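PDB 4FBD: putative uncharacterized protein from Toxoplasma gondii, which is of unknown function and belongs to the DUF3228 family, whose biochemical role remains to be established. Local coordinates for residues 93-98 and 150-155; 135-140 and 235-240; 145-150 and 186-191; 194-199 and 227-232. All coordinates share one frame; numbering follows the deposited sequence.

Contact 1: residues 93-98 and 150-155; sequences LYIPNF and LDLILY
Leu93 with Leu152 and Ile95 with Leu150 are hydrogen-bonded antiparallel pairs, Tyr94 with Asp151 is the non-hydrogen-bonded pair between them, and the strands run at 141° to each other. The shortest of the four backbone bonds runs from Leu152 N to Leu93 O, at 2.7 Å. Leu93, Ile95, Leu150 and Leu152 lie on one face. There Leu93 CD2 meets Leu154 CD1 at 3.6 Å. Ile95 CG1 sits between the backbone N and the carbonyl carbon (chi1 68°). The Ile95 and Leu152 side chains cross at about a right angle, with Ile95 CD1 3.6 Å from Leu152 CD1. Past the last pair, Asn97 lays its amide against Leu150, with Asn97 OD1 3.5 Å from Leu150 CD2. Asn97 ND2 binds the carbonyls of Ala147 and Ala101.

The other face carries Tyr94 and Asp151. Asp151 OD1 lies over one face of the Tyr94 ring, and Tyr94 CE1 is 3.3 Å from Asp151 CG. Carboxylate and ring planes are 29° apart. His92 ND1 holds Asp151 OD1.

Val70 and Val74 of helix 63-76 pack on Leu152 and Leu93. This is a pair of neighbouring antiparallel strands in a mixed sheet, with a helix against its apolar face.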
loop_
_atom_site.group_PDB
_atom_site.type_symbol
_atom_site.label_atom_id
_atom_site.label_comp_id
_atom_site.label_asym_id
_atom_site.label_seq_id
_atom_site.Cartn_x
_atom_site.Cartn_y
_atom_site.Cartn_z
ATOM N N LEU A 93 28.694 2.770 -0.617
ATOM C CA LEU A 93 29.237 3.853 0.179
ATOM C C LEU A 93 28.515 5.157 -0.138
ATOM O O LEU A 93 27.950 5.317 -1.221
ATOM C CB LEU A 93 30.726 4.066 -0.076
ATOM C CG LEU A 93 31.101 4.363 -1.521
ATOM C CD1 LEU A 93 32.454 5.082 -1.623
ATOM C CD2 LEU A 93 31.071 3.050 -2.331
ATOM N N TYR A 94 28.573 6.077 0.816
ATOM C CA TYR A 94 27.989 7.401 0.704
ATOM C C TYR A 94 29.071 8.404 0.529
ATOM O O TYR A 94 30.037 8.361 1.247
ATOM C CB TYR A 94 27.236 7.756 1.984
ATOM C CG TYR A 94 26.139 6.804 2.197
ATOM C CD1 TYR A 94 24.967 6.924 1.474
ATOM C CD2 TYR A 94 26.278 5.741 3.053
ATOM C CE1 TYR A 94 23.959 6.027 1.617
ATOM C CE2 TYR A 94 25.248 4.842 3.225
ATOM C CZ TYR A 94 24.093 5.002 2.492
ATOM O OH TYR A 94 23.086 4.116 2.586
ATOM N N ILE A 95 28.930 9.279 -0.456
ATOM C CA ILE A 95 29.879 10.334 -0.694
ATOM C C ILE A 95 29.080 11.656 -0.882
ATOM O O ILE A 95 27.858 11.633 -1.158
ATOM C CB ILE A 95 30.724 10.067 -1.963
ATOM C CG1 ILE A 95 29.852 10.159 -3.225
ATOM C CG2 ILE A 95 31.413 8.681 -1.907
ATOM C CD1 ILE A 95 30.646 10.040 -4.554
ATOM N N PRO A 96 29.746 12.795 -0.719
ATOM C CA PRO A 96 29.076 14.069 -0.996
ATOM C C PRO A 96 28.558 14.142 -2.443
ATOM O O PRO A 96 29.184 13.600 -3.363
ATOM C CB PRO A 96 30.189 15.103 -0.803
ATOM C CG PRO A 96 31.177 14.433 0.151
ATOM C CD PRO A 96 31.125 12.974 -0.219
ATOM N N ASN A 97 27.413 14.789 -2.626
ATOM C CA ASN A 97 26.779 14.910 -3.923
ATOM C C ASN A 97 27.420 16.034 -4.734
ATOM O O ASN A 97 26.954 17.167 -4.725
ATOM C CB ASN A 97 25.289 15.172 -3.711
ATOM C CG ASN A 97 24.507 15.171 -4.999
ATOM O OD1 ASN A 97 25.054 14.881 -6.070
ATOM N ND2 ASN A 97 23.210 15.482 -4.906
ATOM N N PHE A 98 28.478 15.716 -5.462
ATOM C CA PHE A 98 29.193 16.731 -6.227
ATOM C C PHE A 98 28.631 16.999 -7.626
ATOM O O PHE A 98 29.077 17.936 -8.269
ATOM C CB PHE A 98 30.680 16.386 -6.345
ATOM C CG PHE A 98 30.954 15.210 -7.221
ATOM C CD1 PHE A 98 31.180 15.383 -8.581
ATOM C CD2 PHE A 98 30.993 13.947 -6.697
ATOM C CE1 PHE A 98 31.445 14.290 -9.408
ATOM C CE2 PHE A 98 31.256 12.833 -7.505
ATOM C CZ PHE A 98 31.476 13.001 -8.855
ATOM N N LEU A 150 25.268 10.763 -2.294
ATOM C CA LEU A 150 25.093 9.769 -3.324
ATOM C C LEU A 150 25.396 8.420 -2.671
ATOM O O LEU A 150 26.451 8.255 -2.042
ATOM C CB LEU A 150 26.051 9.990 -4.495
ATOM C CG LEU A 150 25.900 11.327 -5.212
ATOM C CD1 LEU A 150 26.988 11.496 -6.231
ATOM C CD2 LEU A 150 24.490 11.450 -5.826
ATOM N N ASP A 151 24.455 7.485 -2.772
ATOM C CA ASP A 151 24.647 6.144 -2.278
ATOM C C ASP A 151 25.175 5.465 -3.527
ATOM O O ASP A 151 24.457 5.370 -4.536
ATOM C CB ASP A 151 23.322 5.540 -1.824
ATOM C CG ASP A 151 23.481 4.227 -1.050
ATOM O OD1 ASP A 151 24.625 3.749 -0.875
ATOM O OD2 ASP A 151 22.430 3.680 -0.592
ATOM N N LEU A 152 26.446 5.075 -3.501
ATOM C CA LEU A 152 27.062 4.404 -4.637
ATOM C C LEU A 152 26.958 2.920 -4.393
ATOM O O LEU A 152 27.469 2.410 -3.379
ATOM C CB LEU A 152 28.513 4.798 -4.783
ATOM C CG LEU A 152 28.813 6.285 -4.972
ATOM C CD1 LEU A 152 30.357 6.508 -5.042
ATOM C CD2 LEU A 152 28.084 6.817 -6.192
ATOM N N ILE A 153 26.283 2.216 -5.294
ATOM C CA ILE A 153 26.117 0.779 -5.111
ATOM C C ILE A 153 27.154 0.095 -5.950
ATOM O O ILE A 153 27.265 0.384 -7.140
ATOM C CB ILE A 153 24.738 0.289 -5.540
ATOM C CG1 ILE A 153 23.634 1.178 -4.957
ATOM C CG2 ILE A 153 24.555 -1.168 -5.112
ATOM C CD1 ILE A 153 23.636 1.214 -3.454
ATOM N N LEU A 154 27.906 -0.814 -5.335
ATOM C CA LEU A 154 28.976 -1.537 -6.010
ATOM C C LEU A 154 28.683 -3.020 -6.200
ATOM O O LEU A 154 27.993 -3.632 -5.403
ATOM C CB LEU A 154 30.261 -1.423 -5.186
ATOM C CG LEU A 154 30.734 0.003 -4.883
ATOM C CD1 LEU A 154 31.984 -0.012 -4.043
ATOM C CD2 LEU A 154 30.965 0.808 -6.153
ATOM N N TYR A 155 29.205 -3.580 -7.284
ATOM C CA TYR A 155 29.114 -5.017 -7.572
ATOM C C TYR A 155 30.507 -5.484 -7.837
ATOM O O TYR A 155 31.317 -4.726 -8.365
ATOM C CB TYR A 155 28.199 -5.325 -8.770
ATOM C CG TYR A 155 26.766 -5.666 -8.382
ATOM C CD1 TYR A 155 25.977 -4.766 -7.673
ATOM C CD2 TYR A 155 26.202 -6.890 -8.741
ATOM C CE1 TYR A 155 24.667 -5.077 -7.322
ATOM C CE2 TYR A 155 24.900 -7.214 -8.398
ATOM C CZ TYR A 155 24.137 -6.302 -7.683
ATOM O OH TYR A 155 22.847 -6.612 -7.339
#

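Contact 2: residues 135-140 and 235-240; sequences FPMSYA and VMDKES
Two torsions bring Ser138 and Glu239 together. Ser138 OG is placed between its own N and carbonyl carbon (chi1 57°), and the Glu239 chain folds back at chi2 (-59°). The carboxylate then faces the start of the short helix 137-140 with both oxygens. Ser138 OG donates to Glu239 OE1 at 2.7 Å, on the syn side and 20° out of the carboxylate plane. Ser138 N donates at 3.1 Å to Glu239 OE2, which accepts with its syn lone pair. A water extends this grip. It accepts from Met137 N and donates to Glu239 OE2 and Asp237 OD1. The N-H of Ser138, and that of Met137 through the water, would help to stabilise the negative carboxylate at the helix start.

Met137 is bent at chi2 and chi3, and its SD comes to 3.3 Å from Val235 CG1, the two side chains crossing at about a right angle. Ala140 CB meets the same methyl, Val235 CG1, at 3.6 Å. Between the backbones, Met236 N donates to Phe135 O at 3.0 Å, next to the parallel pair Phe135 and Val235. Pro136 CA then makes a CH...O contact of 3.3 Å with Met236 O.

Trp134 NE1 holds Lys238 O, and Ser240 OG bonds Glu113 of the second subunit. Where parallel strands 130-135 and 232-235 end, a helix start with Pro136 at its N-cap position is met by a glutamate from the C-terminal tail.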
loop_
_atom_site.group_PDB
_atom_site.type_symbol
_atom_site.label_atom_id
_atom_site.label_comp_id
_atom_site.label_asym_id
_atom_site.label_seq_id
_atom_site.Cartn_x
_atom_site.Cartn_y
_atom_site.Cartn_z
ATOM N N PHE A 135 4.141 13.099 -5.539
ATOM C CA PHE A 135 4.055 14.539 -5.796
ATOM C C PHE A 135 4.288 14.693 -7.286
ATOM O O PHE A 135 5.276 14.197 -7.825
ATOM C CB PHE A 135 5.157 15.338 -5.103
ATOM C CG PHE A 135 4.962 15.508 -3.649
ATOM C CD1 PHE A 135 3.975 16.311 -3.177
ATOM C CD2 PHE A 135 5.818 14.915 -2.749
ATOM C CE1 PHE A 135 3.786 16.496 -1.809
ATOM C CE2 PHE A 135 5.656 15.107 -1.403
ATOM C CZ PHE A 135 4.631 15.892 -0.924
ATOM N N PRO A 136 3.394 15.396 -7.956
ATOM C CA PRO A 136 3.580 15.625 -9.364
ATOM C C PRO A 136 4.625 16.695 -9.613
ATOM O O PRO A 136 5.015 17.414 -8.688
ATOM C CB PRO A 136 2.206 16.066 -9.855
ATOM C CG PRO A 136 1.363 16.246 -8.680
ATOM C CD PRO A 136 2.068 15.787 -7.466
ATOM N N MET A 137 5.065 16.797 -10.865
ATOM C CA MET A 137 6.106 17.751 -11.239
ATOM C C MET A 137 5.707 19.215 -11.104
ATOM O O MET A 137 6.575 20.062 -10.873
ATOM C CB MET A 137 6.606 17.465 -12.654
ATOM C CG MET A 137 7.367 16.149 -12.748
ATOM S SD MET A 137 8.804 16.140 -11.669
ATOM C CE MET A 137 9.838 17.350 -12.489
ATOM N N SER A 138 4.413 19.519 -11.216
ATOM C CA SER A 138 3.959 20.900 -11.071
ATOM C C SER A 138 4.395 21.453 -9.715
ATOM O O SER A 138 4.604 22.666 -9.571
ATOM C CB SER A 138 2.440 21.016 -11.254
ATOM O OG SER A 138 1.760 20.181 -10.342
ATOM N N TYR A 139 4.503 20.589 -8.707
ATOM C CA TYR A 139 5.054 21.033 -7.412
ATOM C C TYR A 139 6.561 20.718 -7.328
ATOM O O TYR A 139 7.371 21.583 -7.046
ATOM C CB TYR A 139 4.337 20.381 -6.245
ATOM C CG TYR A 139 5.093 20.485 -4.948
ATOM C CD1 TYR A 139 5.227 21.699 -4.283
ATOM C CD2 TYR A 139 5.608 19.361 -4.344
ATOM C CE1 TYR A 139 5.911 21.791 -3.055
ATOM C CE2 TYR A 139 6.267 19.441 -3.136
ATOM C CZ TYR A 139 6.409 20.658 -2.496
ATOM O OH TYR A 139 7.068 20.698 -1.293
ATOM N N ALA A 140 6.916 19.471 -7.626
ATOM C CA ALA A 140 8.287 18.998 -7.515
ATOM C C ALA A 140 9.305 19.838 -8.258
ATOM O O ALA A 140 10.393 20.075 -7.748
ATOM C CB ALA A 140 8.368 17.561 -7.948
ATOM N N VAL A 235 8.441 11.322 -6.489
ATOM C CA VAL A 235 8.044 12.326 -7.451
ATOM C C VAL A 235 7.685 11.566 -8.701
ATOM O O VAL A 235 8.343 10.621 -9.025
ATOM C CB VAL A 235 9.182 13.304 -7.744
ATOM C CG1 VAL A 235 8.904 14.142 -9.023
ATOM C CG2 VAL A 235 9.359 14.208 -6.560
ATOM N N MET A 236 6.628 11.957 -9.392
ATOM C CA MET A 236 6.251 11.272 -10.622
ATOM C C MET A 236 5.559 12.275 -11.536
ATOM O O MET A 236 4.752 13.106 -11.075
ATOM C CB MET A 236 5.334 10.096 -10.304
ATOM C CG MET A 236 4.986 9.228 -11.475
ATOM S SD MET A 236 3.652 8.092 -11.050
ATOM C CE MET A 236 4.374 7.119 -9.746
ATOM N N ASP A 237 5.890 12.232 -12.819
ATOM C CA ASP A 237 5.313 13.154 -13.766
ATOM C C ASP A 237 3.932 12.677 -14.173
ATOM O O ASP A 237 3.757 12.051 -15.217
ATOM C CB ASP A 237 6.229 13.312 -14.984
ATOM C CG ASP A 237 5.797 14.454 -15.905
ATOM O OD1 ASP A 237 4.873 15.224 -15.539
ATOM O OD2 ASP A 237 6.401 14.584 -16.992
ATOM N N LYS A 238 2.967 12.955 -13.311
ATOM C CA LYS A 238 1.589 12.624 -13.548
ATOM C C LYS A 238 0.747 13.590 -12.680
ATOM O O LYS A 238 0.788 13.522 -11.473
ATOM C CB LYS A 238 1.360 11.167 -13.190
ATOM C CG LYS A 238 0.037 10.600 -13.616
ATOM C CD LYS A 238 -0.079 9.116 -13.240
ATOM C CE LYS A 238 0.804 8.188 -14.072
ATOM N NZ LYS A 238 0.287 7.956 -15.467
ATOM N N GLU A 239 0.007 14.497 -13.317
ATOM C CA GLU A 239 -0.800 15.505 -12.606
ATOM C C GLU A 239 -2.076 14.988 -11.977
ATOM O O GLU A 239 -2.546 15.532 -10.972
ATOM C CB GLU A 239 -1.127 16.689 -13.544
ATOM C CG GLU A 239 0.146 17.483 -13.937
ATOM C CD GLU A 239 0.880 18.060 -12.710
ATOM O OE1 GLU A 239 0.185 18.482 -11.740
ATOM O OE2 GLU A 239 2.142 18.099 -12.720
ATOM N N SER A 240 -2.643 13.951 -12.568
ATOM C CA SER A 240 -3.874 13.357 -12.061
ATOM C C SER A 240 -3.800 11.853 -12.150
ATOM O O SER A 240 -3.075 11.302 -12.988
ATOM C CB SER A 240 -5.072 13.832 -12.893
ATOM O OG SER A 240 -6.240 13.168 -12.459
HETATM O O HOH W 1 3.441 15.934 -13.290
#

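Contact 3: residues 145-150 and 186-191; sequences MPAAFL and VKAQNE
Asn190 reaches back to Ala148 with its CG beside the backbone N (chi1 -67°). Its OD1 accepts from Ala148 N at 2.7 Å, the donor tilted somewhat from the carbonyl plane. Its ND2 donates to a water, which in turn donates to Met145 O. One amide therefore ties down two points of the chain before strand 149-156.

With CG beside its backbone N (chi1 -52°), Phe149 turns its ring edge to the backbone of Asn190. Phe149 CE2 is 3.7 Å from Asn190 O, while Ala148 CB rests over one ring face. Gln189, on the same side of the sheet as Phe149, is extended at chi2. Its NE2 gives Glu191 O a nearly straight bond of 2.8 Å (175° at the hydrogen), with the acceptor in the amide plane, though the donor stands above the carbonyl plane of Glu191. It also bonds Tyr193 O. The glutamine side chain thus fastens the loop that follows its own strand.

On the other face, Leu150 CD2 touches Ala188 CB and Val186 CG1, each at 4.0 Å. Ala147 CB adds to this patch, 3.9 Å from Ala188 CB. Two backbone bonds join Phe149 and Gln189, with Phe149 N to Gln189 O at 2.9 Å.

Strands 149-156 and 181-189 are antiparallel neighbours in the mixed sheet. Just beyond the last backbone pair, Asn190 OD1 bonds Ala148 N and so holds the chain entering strand 149-156.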
loop_
_atom_site.group_PDB
_atom_site.type_symbol
_atom_site.label_atom_id
_atom_site.label_comp_id
_atom_site.label_asym_id
_atom_site.label_seq_id
_atom_site.Cartn_x
_atom_site.Cartn_y
_atom_site.Cartn_z
ATOM N N MET A 145 15.820 19.806 -4.711
ATOM C CA MET A 145 17.108 20.416 -4.643
ATOM C C MET A 145 18.133 19.286 -4.612
ATOM O O MET A 145 17.762 18.134 -4.371
ATOM C CB MET A 145 17.194 21.239 -3.360
ATOM C CG MET A 145 16.466 22.561 -3.427
ATOM S SD MET A 145 17.267 23.725 -4.553
ATOM C CE MET A 145 18.800 24.014 -3.699
ATOM N N PRO A 146 19.412 19.606 -4.884
ATOM C CA PRO A 146 20.465 18.605 -4.825
ATOM C C PRO A 146 20.479 17.919 -3.492
ATOM O O PRO A 146 20.415 18.578 -2.472
ATOM C CB PRO A 146 21.739 19.433 -5.005
ATOM C CG PRO A 146 21.320 20.493 -5.934
ATOM C CD PRO A 146 19.883 20.831 -5.556
ATOM N N ALA A 147 20.546 16.599 -3.517
ATOM C CA ALA A 147 20.595 15.789 -2.294
ATOM C C ALA A 147 21.930 15.925 -1.628
ATOM O O ALA A 147 22.925 16.205 -2.265
ATOM C CB ALA A 147 20.344 14.322 -2.622
ATOM N N ALA A 148 21.943 15.676 -0.336
ATOM C CA ALA A 148 23.136 15.729 0.456
ATOM C C ALA A 148 24.193 14.685 0.040
ATOM O O ALA A 148 25.410 14.969 0.043
ATOM C CB ALA A 148 22.755 15.545 1.897
ATOM N N PHE A 149 23.736 13.502 -0.367
ATOM C CA PHE A 149 24.654 12.413 -0.680
ATOM C C PHE A 149 24.302 11.584 -1.888
ATOM O O PHE A 149 23.221 11.687 -2.434
ATOM C CB PHE A 149 24.676 11.416 0.488
ATOM C CG PHE A 149 24.936 12.040 1.820
ATOM C CD1 PHE A 149 26.212 12.455 2.168
ATOM C CD2 PHE A 149 23.907 12.168 2.753
ATOM C CE1 PHE A 149 26.452 13.034 3.418
ATOM C CE2 PHE A 149 24.138 12.747 3.999
ATOM C CZ PHE A 149 25.401 13.177 4.334
ATOM N N LEU A 150 25.268 10.763 -2.294
ATOM C CA LEU A 150 25.093 9.769 -3.324
ATOM C C LEU A 150 25.396 8.420 -2.671
ATOM O O LEU A 150 26.451 8.255 -2.042
ATOM C CB LEU A 150 26.051 9.990 -4.495
ATOM C CG LEU A 150 25.900 11.327 -5.212
ATOM C CD1 LEU A 150 26.988 11.496 -6.231
ATOM C CD2 LEU A 150 24.490 11.450 -5.826
ATOM N N VAL A 186 23.664 4.608 -8.736
ATOM C CA VAL A 186 23.940 5.839 -7.996
ATOM C C VAL A 186 22.609 6.425 -7.569
ATOM O O VAL A 186 21.760 6.710 -8.387
ATOM C CB VAL A 186 24.668 6.878 -8.865
ATOM C CG1 VAL A 186 24.964 8.105 -8.037
ATOM C CG2 VAL A 186 25.927 6.289 -9.448
ATOM N N LYS A 187 22.434 6.606 -6.271
ATOM C CA LYS A 187 21.191 7.109 -5.731
ATOM C C LYS A 187 21.394 8.387 -4.969
ATOM O O LYS A 187 22.072 8.380 -3.951
ATOM C CB LYS A 187 20.647 6.072 -4.763
ATOM C CG LYS A 187 19.717 5.065 -5.339
ATOM C CD LYS A 187 18.291 5.602 -5.305
ATOM C CE LYS A 187 17.802 5.822 -3.852
ATOM N NZ LYS A 187 16.347 6.149 -3.797
ATOM N N ALA A 188 20.794 9.470 -5.441
ATOM C CA ALA A 188 20.856 10.742 -4.737
ATOM C C ALA A 188 19.834 10.679 -3.625
ATOM O O ALA A 188 18.654 10.357 -3.870
ATOM C CB ALA A 188 20.554 11.902 -5.653
ATOM N N GLN A 189 20.280 10.973 -2.404
ATOM C CA GLN A 189 19.404 10.956 -1.261
ATOM C C GLN A 189 20.004 11.801 -0.139
ATOM O O GLN A 189 21.180 12.154 -0.173
ATOM C CB GLN A 189 19.148 9.518 -0.813
ATOM C CG GLN A 189 20.402 8.737 -0.401
ATOM C CD GLN A 189 20.093 7.320 -0.031
ATOM O OE1 GLN A 189 19.627 6.560 -0.868
ATOM N NE2 GLN A 189 20.371 6.932 1.238
ATOM N N ASN A 190 19.179 12.167 0.831
ATOM C CA ASN A 190 19.621 13.012 1.926
ATOM C C ASN A 190 19.934 12.216 3.149
ATOM O O ASN A 190 20.469 12.739 4.077
ATOM C CB ASN A 190 18.550 14.069 2.231
ATOM C CG ASN A 190 18.393 15.054 1.080
ATOM O OD1 ASN A 190 19.371 15.635 0.624
ATOM N ND2 ASN A 190 17.168 15.259 0.621
ATOM N N GLU A 191 19.609 10.932 3.144
ATOM C CA GLU A 191 19.882 10.095 4.281
ATOM C C GLU A 191 21.163 9.264 4.053
ATOM O O GLU A 191 21.460 8.846 2.922
ATOM C CB GLU A 191 18.708 9.156 4.541
ATOM C CG GLU A 191 17.351 9.847 4.762
ATOM C CD GLU A 191 16.636 10.223 3.483
ATOM O OE1 GLU A 191 17.024 9.765 2.385
ATOM O OE2 GLU A 191 15.656 10.959 3.584
HETATM O O HOH W 2 17.465 17.499 -1.670
#

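Contact 4: residues 194-199 and 227-232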
loop_
_atom_site.group_PDB
_atom_site.type_symbol
_atom_site.label_atom_id
_atom_site.label_comp_id
_atom_site.label_asym_id
_atom_site.label_seq_id
_atom_site.Cartn_x
_atom_site.Cartn_y
_atom_site.Cartn_z
ATOM N N SER A 194 20.539 3.046 3.765
ATOM C CA SER A 194 19.781 2.473 2.646
ATOM C C SER A 194 18.335 2.870 2.786
ATOM O O SER A 194 17.704 2.597 3.789
ATOM C CB SER A 194 19.856 0.949 2.629
ATOM O OG SER A 194 21.169 0.488 2.336
ATOM N N LEU A 195 17.797 3.519 1.778
ATOM C CA LEU A 195 16.429 3.943 1.877
ATOM C C LEU A 195 15.551 2.681 1.775
ATOM O O LEU A 195 15.760 1.840 0.883
ATOM C CB LEU A 195 16.142 4.939 0.775
ATOM C CG LEU A 195 15.553 6.249 1.262
ATOM C CD1 LEU A 195 16.470 6.834 2.369
ATOM C CD2 LEU A 195 15.404 7.211 0.095
ATOM N N PRO A 196 14.587 2.523 2.700
ATOM C CA PRO A 196 13.738 1.347 2.666
ATOM C C PRO A 196 12.890 1.275 1.424
ATOM O O PRO A 196 12.420 2.294 0.948
ATOM C CB PRO A 196 12.842 1.524 3.893
ATOM C CG PRO A 196 12.830 2.972 4.129
ATOM C CD PRO A 196 14.167 3.458 3.756
ATOM N N MET A 197 12.692 0.081 0.893
ATOM C CA MET A 197 11.843 -0.060 -0.272
ATOM C C MET A 197 10.430 0.279 0.202
ATOM O O MET A 197 10.172 0.317 1.411
ATOM C CB MET A 197 11.909 -1.476 -0.856
ATOM C CG MET A 197 11.227 -2.552 -0.040
ATOM S SD MET A 197 11.587 -4.267 -0.595
ATOM C CE MET A 197 13.313 -4.414 -0.129
ATOM N N ALA A 198 9.531 0.520 -0.747
ATOM C CA ALA A 198 8.172 0.860 -0.443
ATOM C C ALA A 198 7.513 -0.310 0.257
ATOM O O ALA A 198 7.788 -1.446 -0.053
ATOM C CB ALA A 198 7.413 1.203 -1.713
ATOM N N PRO A 199 6.602 -0.020 1.189
ATOM C CA PRO A 199 5.865 -1.078 1.900
ATOM C C PRO A 199 5.199 -2.072 0.951
ATOM O O PRO A 199 5.247 -3.254 1.190
ATOM C CB PRO A 199 4.799 -0.286 2.680
ATOM C CG PRO A 199 5.459 1.033 2.939
ATOM C CD PRO A 199 6.215 1.324 1.664
ATOM N N ALA A 227 7.298 3.724 8.361
ATOM C CA ALA A 227 7.706 4.973 9.068
ATOM C C ALA A 227 8.352 5.963 8.124
ATOM O O ALA A 227 8.116 7.150 8.223
ATOM C CB ALA A 227 8.670 4.677 10.187
ATOM N N TYR A 228 9.165 5.475 7.205
ATOM C CA TYR A 228 9.805 6.376 6.253
ATOM C C TYR A 228 8.796 6.937 5.268
ATOM O O TYR A 228 8.728 8.154 5.081
ATOM C CB TYR A 228 10.946 5.708 5.457
ATOM C CG TYR A 228 11.685 6.738 4.612
ATOM C CD1 TYR A 228 12.710 7.497 5.154
ATOM C CD2 TYR A 228 11.335 6.985 3.325
ATOM C CE1 TYR A 228 13.366 8.455 4.418
ATOM C CE2 TYR A 228 12.006 7.956 2.563
ATOM C CZ TYR A 228 13.025 8.682 3.128
ATOM O OH TYR A 228 13.690 9.663 2.425
ATOM N N TRP A 229 7.987 6.050 4.682
ATOM C CA TRP A 229 7.067 6.438 3.626
ATOM C C TRP A 229 5.830 7.189 4.083
ATOM O O TRP A 229 5.153 7.786 3.256
ATOM C CB TRP A 229 6.808 5.268 2.650
ATOM C CG TRP A 229 8.102 4.935 1.940
ATOM C CD1 TRP A 229 8.916 3.886 2.186
ATOM C CD2 TRP A 229 8.765 5.720 0.929
ATOM N NE1 TRP A 229 10.036 3.938 1.374
ATOM C CE2 TRP A 229 9.968 5.059 0.602
ATOM C CE3 TRP A 229 8.451 6.903 0.266
ATOM C CZ2 TRP A 229 10.854 5.540 -0.365
ATOM C CZ3 TRP A 229 9.337 7.395 -0.681
ATOM C CH2 TRP A 229 10.531 6.699 -0.997
ATOM N N LYS A 230 5.591 7.247 5.396
ATOM C CA LYS A 230 4.504 8.063 5.896
ATOM C C LYS A 230 4.846 9.540 5.746
ATOM O O LYS A 230 3.936 10.369 5.714
ATOM C CB LYS A 230 4.193 7.861 7.405
ATOM C CG LYS A 230 4.059 6.471 7.848
ATOM C CD LYS A 230 3.132 6.240 9.007
ATOM C CE LYS A 230 3.291 7.143 10.193
ATOM N NZ LYS A 230 2.489 6.537 11.365
ATOM N N THR A 231 6.139 9.881 5.704
ATOM C CA THR A 231 6.531 11.292 5.674
ATOM C C THR A 231 7.344 11.745 4.423
ATOM O O THR A 231 7.923 12.834 4.386
ATOM C CB THR A 231 7.286 11.621 6.960
ATOM O OG1 THR A 231 8.442 10.777 7.062
ATOM C CG2 THR A 231 6.393 11.356 8.239
ATOM N N HIS A 232 7.360 10.910 3.405
ATOM C CA HIS A 232 8.054 11.178 2.167
ATOM C C HIS A 232 7.273 10.516 1.078
ATOM O O HIS A 232 6.656 9.461 1.299
ATOM C CB HIS A 232 9.420 10.538 2.120
ATOM C CG HIS A 232 10.312 10.929 3.236
ATOM N ND1 HIS A 232 10.326 10.255 4.434
ATOM C CD2 HIS A 232 11.234 11.913 3.338
ATOM C CE1 HIS A 232 11.221 10.809 5.231
ATOM N NE2 HIS A 232 11.792 11.810 4.585
#
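Trp229 points the NE1 corner of its indole at Pro196 O, 2.9 Å away. The bond is fairly straight, 164° at the hydrogen, and the oxygen lies in the indole plane. Seen from the acceptor, the nitrogen stands well above the carbonyl plane and so is not on a lone pair. Pro199 crosses the same ring system at a slant, its CD 3.8 Å from Trp229 CD1. Tyr120 of the second subunit packs on Pro199 and Trp229.

With CG anti to the backbone N (chi1 -173°), the Tyr228 ring reaches between Leu195 and His232. Over one face comes the branch point of Leu195, with CG 4.0 Å from Tyr228 CZ. Over the opposite face lies the His232 ring, with ND1 3.3 Å above the centre. His232 is fixed there by a bond from ND1 to Tyr228 O of 2.7 Å. The tyrosine in turn makes a T-shaped (edge-to-face) contact, its edge against a face of the Trp229 ring. Pro196 CG fits against the root of the side chain, 3.6 Å from Tyr228 CB. Tyr228 OH bonds Glu191 OE2, which fixes the far end of the ring.

The contact sets the loop leading into helix 199-204 against the end of helix 219-229. Leu195 also touches Lys187 and Gln189 of strand 181-189, and Arg133 of strand 130-135 bonds Trp229 O.

Overall arrangement
Contacts 1 and 3 share Leu150 and strand 149-156, and build adjoining parts of one mixed sheet. Contact 1 is the buried one, mostly backbone bonds and aliphatic packing. Contact 3 lies at the strand ends, partly buried, and relies more on amide side chains. Contacts 2 and 4 are also partly buried and lack extended strand pairing. Contact 2 uses a carboxylate and water at a helix start, near the second sheet; contact 4 uses aromatic rings and prolines. Glu191 to Tyr228 links contacts 3 and 4. Contacts 1 and 2 lie apart, their centres 26 Å from each other. Contacts 2 and 4 both reach the second subunit.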